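DUF1902 domain-containing protein (Thermus thermophilus, PDB 1WV8) is of unknown function but carries a domain whose family is grouped with the Met-repressor-like proteins, and it forms a two-subunit assembly with a shared beta sheet. Local coordinates at residues T3-A8 with R63-R68; A14-A19 with A28-T33. All blocks are in the same frame, centred on the assembly; numbering follows the deposited sequence.

Contact 1. Residues T3-A8 with R63-R68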
ATOM      1  N   THR A   3       9.786  10.481  -1.186  1.00 57.89           N
ATOM      2  CA  THR A   3       8.704   9.521  -1.009  1.00 57.80           C
ATOM      3  C   THR A   3       8.011   9.747   0.327  1.00 53.60           C
ATOM      4  O   THR A   3       8.651   9.722   1.375  1.00 47.64           O
ATOM      5  CB  THR A   3       9.229   8.087  -1.025  1.00 59.43           C
ATOM      6  OG1 THR A   3       9.747   7.784  -2.324  1.00 59.85           O
ATOM      7  CG2 THR A   3       8.112   7.103  -0.675  1.00 53.97           C
ATOM      8  N   LEU A   4       6.707   9.992   0.274  1.00 49.82           N
ATOM      9  CA  LEU A   4       5.917  10.212   1.480  1.00 48.62           C
ATOM     10  C   LEU A   4       5.144   8.937   1.784  1.00 42.99           C
ATOM     11  O   LEU A   4       4.246   8.547   1.032  1.00 43.77           O
ATOM     12  CB  LEU A   4       4.930  11.359   1.277  1.00 41.29           C
ATOM     13  CG  LEU A   4       5.486  12.752   0.992  1.00 47.24           C
ATOM     14  CD1 LEU A   4       4.381  13.706   0.598  1.00 55.89           C
ATOM     15  CD2 LEU A   4       6.209  13.237   2.230  1.00 49.44           C
ATOM     16  N   LYS A   5       5.500   8.292   2.885  1.00 37.20           N
ATOM     17  CA  LYS A   5       4.848   7.063   3.286  1.00 36.61           C
ATOM     18  C   LYS A   5       3.572   7.369   4.059  1.00 37.60           C
ATOM     19  O   LYS A   5       3.588   8.124   5.029  1.00 45.45           O
ATOM     20  CB  LYS A   5       5.809   6.235   4.138  1.00 40.78           C
ATOM     21  CG  LYS A   5       7.110   5.900   3.419  1.00 53.70           C
ATOM     22  CD  LYS A   5       8.019   5.045   4.287  1.00 62.41           C
ATOM     23  CE  LYS A   5       9.344   4.766   3.595  1.00 72.26           C
ATOM     24  NZ  LYS A   5      10.249   3.925   4.435  1.00 73.84           N
ATOM     25  N   VAL A   6       2.468   6.786   3.607  1.00 38.58           N
ATOM     26  CA  VAL A   6       1.166   6.957   4.242  1.00 37.95           C
ATOM     27  C   VAL A   6       0.570   5.580   4.515  1.00 40.98           C
ATOM     28  O   VAL A   6       0.472   4.739   3.607  1.00 31.18           O
ATOM     29  CB  VAL A   6       0.193   7.731   3.330  1.00 27.90           C
ATOM     30  CG1 VAL A   6      -1.195   7.831   3.981  1.00 37.78           C
ATOM     31  CG2 VAL A   6       0.753   9.113   3.051  1.00 35.05           C
ATOM     32  N   GLN A   7       0.177   5.335   5.762  1.00 32.58           N
ATOM     33  CA  GLN A   7      -0.416   4.051   6.090  1.00 22.36           C
ATOM     34  C   GLN A   7      -1.931   4.095   5.981  1.00 28.84           C
ATOM     35  O   GLN A   7      -2.568   5.087   6.344  1.00 29.45           O
ATOM     36  CB  GLN A   7      -0.040   3.600   7.496  1.00 30.14           C
ATOM     37  CG  GLN A   7       1.408   3.227   7.688  1.00 20.13           C
ATOM     38  CD  GLN A   7       2.283   4.430   7.945  1.00 44.17           C
ATOM     39  OE1 GLN A   7       2.002   5.224   8.835  1.00 40.71           O
ATOM     40  NE2 GLN A   7       3.359   4.565   7.173  1.00 46.78           N
ATOM     41  N   ALA A   8      -2.497   3.008   5.471  1.00 23.32           N
ATOM     42  CA  ALA A   8      -3.940   2.878   5.345  1.00 36.63           C
ATOM     43  C   ALA A   8      -4.264   1.803   6.358  1.00 32.62           C
ATOM     44  O   ALA A   8      -3.785   0.676   6.243  1.00 28.67           O
ATOM     45  CB  ALA A   8      -4.330   2.420   3.950  1.00 26.26           C
ATOM     46  N   ARG A  63       3.476   6.970  -1.276  1.00 28.58           N
ATOM     47  CA  ARG A  63       3.473   5.508  -1.131  1.00 27.32           C
ATOM     48  C   ARG A  63       2.418   5.077  -0.094  1.00 38.71           C
ATOM     49  O   ARG A  63       2.628   5.193   1.118  1.00 32.52           O
ATOM     50  CB  ARG A  63       4.851   4.989  -0.700  1.00 32.61           C
ATOM     51  CG  ARG A  63       4.936   3.456  -0.646  1.00 38.21           C
ATOM     52  CD  ARG A  63       6.304   2.959  -0.185  1.00 48.93           C
ATOM     53  NE  ARG A  63       7.397   3.385  -1.061  1.00 52.88           N
ATOM     54  CZ  ARG A  63       8.681   3.102  -0.845  1.00 58.26           C
ATOM     55  NH1 ARG A  63       9.032   2.388   0.217  1.00 58.03           N
ATOM     56  NH2 ARG A  63       9.615   3.538  -1.681  1.00 58.41           N
ATOM     57  N   LEU A  64       1.272   4.605  -0.574  1.00 35.48           N
ATOM     58  CA  LEU A  64       0.205   4.143   0.310  1.00 28.23           C
ATOM     59  C   LEU A  64       0.502   2.704   0.708  1.00 36.77           C
ATOM     60  O   LEU A  64       0.614   1.825  -0.150  1.00 29.18           O
ATOM     61  CB  LEU A  64      -1.138   4.195  -0.395  1.00 27.05           C
ATOM     62  CG  LEU A  64      -2.373   4.629   0.410  1.00 42.81           C
ATOM     63  CD1 LEU A  64      -3.583   3.908  -0.156  1.00 19.26           C
ATOM     64  CD2 LEU A  64      -2.219   4.320   1.889  1.00 42.94           C
ATOM     65  N   GLU A  65       0.623   2.468   2.012  1.00 26.58           N
ATOM     66  CA  GLU A  65       0.938   1.145   2.536  1.00 30.92           C
ATOM     67  C   GLU A  65      -0.212   0.525   3.330  1.00 35.50           C
ATOM     68  O   GLU A  65      -0.834   1.186   4.159  1.00 40.83           O
ATOM     69  CB  GLU A  65       2.178   1.235   3.426  1.00 33.78           C
ATOM     70  CG  GLU A  65       3.397   1.828   2.712  1.00 56.28           C
ATOM     71  CD  GLU A  65       4.498   2.244   3.675  1.00 65.14           C
ATOM     72  OE1 GLU A  65       4.202   3.044   4.592  1.00 51.68           O
ATOM     73  OE2 GLU A  65       5.654   1.781   3.513  1.00 70.78           O
ATOM     74  N   ALA A  66      -0.486  -0.747   3.068  1.00 25.23           N
ATOM     75  CA  ALA A  66      -1.540  -1.472   3.764  1.00 35.12           C
ATOM     76  C   ALA A  66      -0.943  -2.786   4.224  1.00 42.71           C
ATOM     77  O   ALA A  66      -0.445  -3.567   3.402  1.00 35.49           O
ATOM     78  CB  ALA A  66      -2.725  -1.733   2.832  1.00 31.30           C
ATOM     79  N   THR A  67      -0.990  -3.036   5.531  1.00 38.71           N
ATOM     80  CA  THR A  67      -0.429  -4.258   6.079  1.00 37.59           C
ATOM     81  C   THR A  67      -1.481  -5.300   6.437  1.00 50.06           C
ATOM     82  O   THR A  67      -2.584  -4.978   6.888  1.00 59.02           O
ATOM     83  CB  THR A  67       0.453  -3.961   7.312  1.00 43.24           C
ATOM     84  OG1 THR A  67       1.478  -3.019   6.952  1.00 48.31           O
ATOM     85  CG2 THR A  67       1.117  -5.235   7.815  1.00 45.42           C
ATOM     86  N   ARG A  68      -1.118  -6.559   6.211  1.00 42.49           N
ATOM     87  CA  ARG A  68      -1.979  -7.694   6.486  1.00 50.28           C
ATOM     88  C   ARG A  68      -1.144  -8.754   7.192  1.00 50.23           C
ATOM     89  O   ARG A  68      -0.026  -9.067   6.779  1.00 43.33           O
ATOM     90  CB  ARG A  68      -2.526  -8.271   5.180  1.00 60.63           C
ATOM     91  CG  ARG A  68      -3.534  -9.393   5.344  1.00 65.01           C
ATOM     92  CD  ARG A  68      -4.865  -9.029   4.696  1.00 72.48           C
ATOM     93  NE  ARG A  68      -5.664 -10.222   4.423  1.00 82.99           N
ATOM     94  CZ  ARG A  68      -6.884 -10.212   3.874  1.00 89.81           C
ATOM     95  NH1 ARG A  68      -7.484  -9.063   3.585  1.00 83.35           N
ATOM     96  NH2 ARG A  68      -7.601 -11.334   3.886  1.00 86.90           N
TER
HETATM   97  O   HOH W   1      -2.716  -1.560   7.043  1.00 33.25           O
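Gln-7 and Glu-65 lie side by side on one face of the sheet, their side chains pointing the same way. The amide NE2 of Gln-7 donates to Glu-65 OE1 at 3.1 Å. The acceptor lies close to the amide plane, and the N-H meets OE1 nearly along its C-O bond. The two flat groups are turned 47° apart. CG of Glu-65 stands anti to its carbonyl carbon (chi1 -57°), and an extended chi2 carries CD onward from there. OE1 of Glu-65 also lies 3.6 Å from Lys-5 CB. An alanine in place of Gln-7 would probably leave Glu-65 OE1 without this amide donor and the carboxylate freer to turn. Lys-5 and Arg-63 also run side by side on this face. Thr-3 CG2 sits over one face of the Arg-63 guanidinium, 3.8 Å from NE. The OG1 of Thr-3 turns to Glu-61.

Leu-64 and Val-6 point to the other face. CD2 of Leu-64 touches Ala-8 CB at 3.5 Å and lies 4.2 Å from Val-6 CG1. The backbones pair as parallel strands. The N-H of Arg-63 bonds Leu-4 O, and that of Val-6 bonds Arg-63 O. Glu-65 N and Ala-8 N give 2.8 Å bonds to Val-6 O and Glu-65 O respectively. Past the last of these, a water bridges Ala-8 O and Thr-67 N.

Segment 3-8 is an inner strand, with strand 16-20 along its other side and helix 34-51 covering Leu-4 and Ala-8 through Val-45, Leu-49, Leu-34 and Leu-37. Segment 63-68 pairs antiparallel with a strand of the second subunit, so the sheet continues across the interface, where Arg-63 has only a long, weak charge contact with Glu-65 of the second subunit.

Contact 2. Residues A14-A19 with A28-T33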
ATOM      1  N   ALA A  14     -16.164   0.815  11.367  1.00 43.52           N
ATOM      2  CA  ALA A  14     -16.642   1.951  10.581  1.00 40.76           C
ATOM      3  C   ALA A  14     -16.666   1.689   9.077  1.00 44.58           C
ATOM      4  O   ALA A  14     -17.090   2.548   8.312  1.00 48.53           O
ATOM      5  CB  ALA A  14     -15.791   3.184  10.875  1.00 38.92           C
ATOM      6  N   GLY A  15     -16.212   0.512   8.659  1.00 37.59           N
ATOM      7  CA  GLY A  15     -16.199   0.181   7.242  1.00 46.28           C
ATOM      8  C   GLY A  15     -15.417   1.146   6.357  1.00 44.30           C
ATOM      9  O   GLY A  15     -15.894   1.543   5.295  1.00 40.31           O
ATOM     10  N   VAL A  16     -14.217   1.527   6.789  1.00 37.79           N
ATOM     11  CA  VAL A  16     -13.381   2.442   6.024  1.00 37.78           C
ATOM     12  C   VAL A  16     -11.891   2.272   6.313  1.00 36.92           C
ATOM     13  O   VAL A  16     -11.507   1.756   7.365  1.00 33.32           O
ATOM     14  CB  VAL A  16     -13.734   3.910   6.316  1.00 43.65           C
ATOM     15  CG1 VAL A  16     -15.143   4.215   5.847  1.00 48.38           C
ATOM     16  CG2 VAL A  16     -13.598   4.190   7.806  1.00 48.61           C
ATOM     17  N   TRP A  17     -11.065   2.694   5.357  1.00 27.34           N
ATOM     18  CA  TRP A  17      -9.612   2.650   5.487  1.00 27.02           C
ATOM     19  C   TRP A  17      -9.273   4.036   5.972  1.00 30.26           C
ATOM     20  O   TRP A  17      -9.825   5.009   5.472  1.00 31.65           O
ATOM     21  CB  TRP A  17      -8.935   2.407   4.131  1.00 29.68           C
ATOM     22  CG  TRP A  17      -9.035   1.001   3.649  1.00 18.04           C
ATOM     23  CD1 TRP A  17      -9.993   0.471   2.817  1.00 25.07           C
ATOM     24  CD2 TRP A  17      -8.127  -0.054   3.945  1.00 14.69           C
ATOM     25  NE1 TRP A  17      -9.721  -0.855   2.579  1.00 27.15           N
ATOM     26  CE2 TRP A  17      -8.582  -1.201   3.261  1.00 28.55           C
ATOM     27  CE3 TRP A  17      -6.971  -0.145   4.728  1.00 29.39           C
ATOM     28  CZ2 TRP A  17      -7.908  -2.429   3.336  1.00 28.96           C
ATOM     29  CZ3 TRP A  17      -6.309  -1.361   4.802  1.00 25.31           C
ATOM     30  CH2 TRP A  17      -6.781  -2.487   4.108  1.00 35.40           C
ATOM     31  N   VAL A  18      -8.362   4.135   6.929  1.00 30.31           N
ATOM     32  CA  VAL A  18      -8.007   5.428   7.496  1.00 34.84           C
ATOM     33  C   VAL A  18      -6.553   5.776   7.258  1.00 30.10           C
ATOM     34  O   VAL A  18      -5.672   4.988   7.566  1.00 28.24           O
ATOM     35  CB  VAL A  18      -8.290   5.428   9.017  1.00 39.57           C
ATOM     36  CG1 VAL A  18      -7.705   6.670   9.664  1.00 27.37           C
ATOM     37  CG2 VAL A  18      -9.788   5.351   9.245  1.00 33.95           C
ATOM     38  N   ALA A  19      -6.311   6.969   6.732  1.00 30.62           N
ATOM     39  CA  ALA A  19      -4.950   7.389   6.431  1.00 30.47           C
ATOM     40  C   ALA A  19      -4.198   7.884   7.659  1.00 39.64           C
ATOM     41  O   ALA A  19      -4.749   8.581   8.510  1.00 44.13           O
ATOM     42  CB  ALA A  19      -4.976   8.466   5.366  1.00 33.75           C
ATOM     43  N   ALA A  28      -5.772  13.739   8.027  1.00 55.28           N
ATOM     44  CA  ALA A  28      -6.920  13.088   8.629  1.00 62.21           C
ATOM     45  C   ALA A  28      -7.901  12.797   7.508  1.00 59.47           C
ATOM     46  O   ALA A  28      -8.624  13.689   7.061  1.00 61.29           O
ATOM     47  CB  ALA A  28      -7.551  14.001   9.668  1.00 65.89           C
ATOM     48  N   THR A  29      -7.918  11.557   7.036  1.00 51.94           N
ATOM     49  CA  THR A  29      -8.823  11.201   5.951  1.00 48.32           C
ATOM     50  C   THR A  29      -9.018   9.697   5.812  1.00 42.21           C
ATOM     51  O   THR A  29      -8.133   8.907   6.150  1.00 46.01           O
ATOM     52  CB  THR A  29      -8.317  11.785   4.605  1.00 58.61           C
ATOM     53  OG1 THR A  29      -9.168  11.342   3.539  1.00 59.68           O
ATOM     54  CG2 THR A  29      -6.875  11.349   4.332  1.00 51.49           C
ATOM     55  N   GLU A  30     -10.189   9.306   5.321  1.00 33.08           N
ATOM     56  CA  GLU A  30     -10.506   7.895   5.134  1.00 40.00           C
ATOM     57  C   GLU A  30     -11.410   7.742   3.918  1.00 26.31           C
ATOM     58  O   GLU A  30     -11.872   8.733   3.361  1.00 28.78           O
ATOM     59  CB  GLU A  30     -11.228   7.331   6.362  1.00 46.62           C
ATOM     60  CG  GLU A  30     -12.641   7.852   6.506  1.00 58.88           C
ATOM     61  CD  GLU A  30     -12.733   9.030   7.445  1.00 66.28           C
ATOM     62  OE1 GLU A  30     -11.844   9.903   7.404  1.00 79.68           O
ATOM     63  OE2 GLU A  30     -13.706   9.077   8.222  1.00 72.16           O
ATOM     64  N   ALA A  31     -11.668   6.491   3.534  1.00 23.82           N
ATOM     65  CA  ALA A  31     -12.511   6.172   2.386  1.00 41.45           C
ATOM     66  C   ALA A  31     -12.900   4.698   2.432  1.00 36.87           C
ATOM     67  O   ALA A  31     -12.151   3.865   2.945  1.00 41.42           O
ATOM     68  CB  ALA A  31     -11.756   6.479   1.074  1.00 31.71           C
ATOM     69  N   ALA A  32     -14.072   4.385   1.891  1.00 35.52           N
ATOM     70  CA  ALA A  32     -14.576   3.014   1.854  1.00 38.47           C
ATOM     71  C   ALA A  32     -13.645   2.034   1.142  1.00 35.61           C
ATOM     72  O   ALA A  32     -13.609   0.860   1.481  1.00 34.45           O
ATOM     73  CB  ALA A  32     -15.953   2.988   1.192  1.00 37.71           C
ATOM     74  N   THR A  33     -12.904   2.494   0.141  1.00 42.09           N
ATOM     75  CA  THR A  33     -11.989   1.593  -0.564  1.00 41.49           C
ATOM     76  C   THR A  33     -10.603   2.198  -0.641  1.00 29.43           C
ATOM     77  O   THR A  33     -10.431   3.391  -0.427  1.00 36.25           O
ATOM     78  CB  THR A  33     -12.443   1.316  -2.005  1.00 46.75           C
ATOM     79  OG1 THR A  33     -12.249   2.498  -2.792  1.00 42.88           O
ATOM     80  CG2 THR A  33     -13.909   0.913  -2.038  1.00 39.43           C
TER
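The indole of Trp-17 meets segment 28-33 at its edge, where the carbonyl oxygens of Ala-31 and Ala-32 lie near the ring plane. CD1 is 3.9 Å from Ala-32 O. The ring also meets Trp-10, with the planes at about 50°, and Trp-17 packs on Leu-34 and Ala-8 of its own chain and on Glu-35 of the second subunit. With chi1 at -75°, CG of Trp-17 lies beside the backbone N, the same N that bonds Ala-31 O.

Val-18 and Glu-30 lie side by side on the other face of the hairpin. Val-16 CG2 reaches the CG of the same glutamate at 4.0 Å. Ala-19 CB packs on Thr-29 CG2 at 3.6 Å. The backbones are antiparallel. Trp-17 N gives a nearly straight 2.9 Å bond to Ala-31 O, and Ala-19 N bonds Thr-29 O at 2.7 Å.

At the start of the strand, Gly-15 and Val-16 face Asp-11 in a G1 beta bulge. At the same end, Thr-33 is the N-cap of helix 34-51, its OG1 bonded to Glu-36 N. The chemistry is thus mainly backbone bonding: N-H groups pair the strands, and small apolar side chains and the aliphatic part of Glu-30 fill in beside them.

The centres of the two contacts lie about 13 Å apart in one mixed sheet. Its strands run in the order 30-31, 16-20, 3-11, 61-69, so within the chain contact 2 holds one outer pair and contact 1 the other. Along the chain, segment 3-8 comes first, both halves of contact 2 follow, then helix 34-51, and segment 63-68 comes last. Contact 1 thus joins the first and last strands, while contact 2 is a local hairpin. They touch directly: Trp-17 packs on Ala-66, and Ala-19 on Val-6. Helix 34-51 packs on both. The hairpin therefore lies within the long segment between the two strands of contact 1.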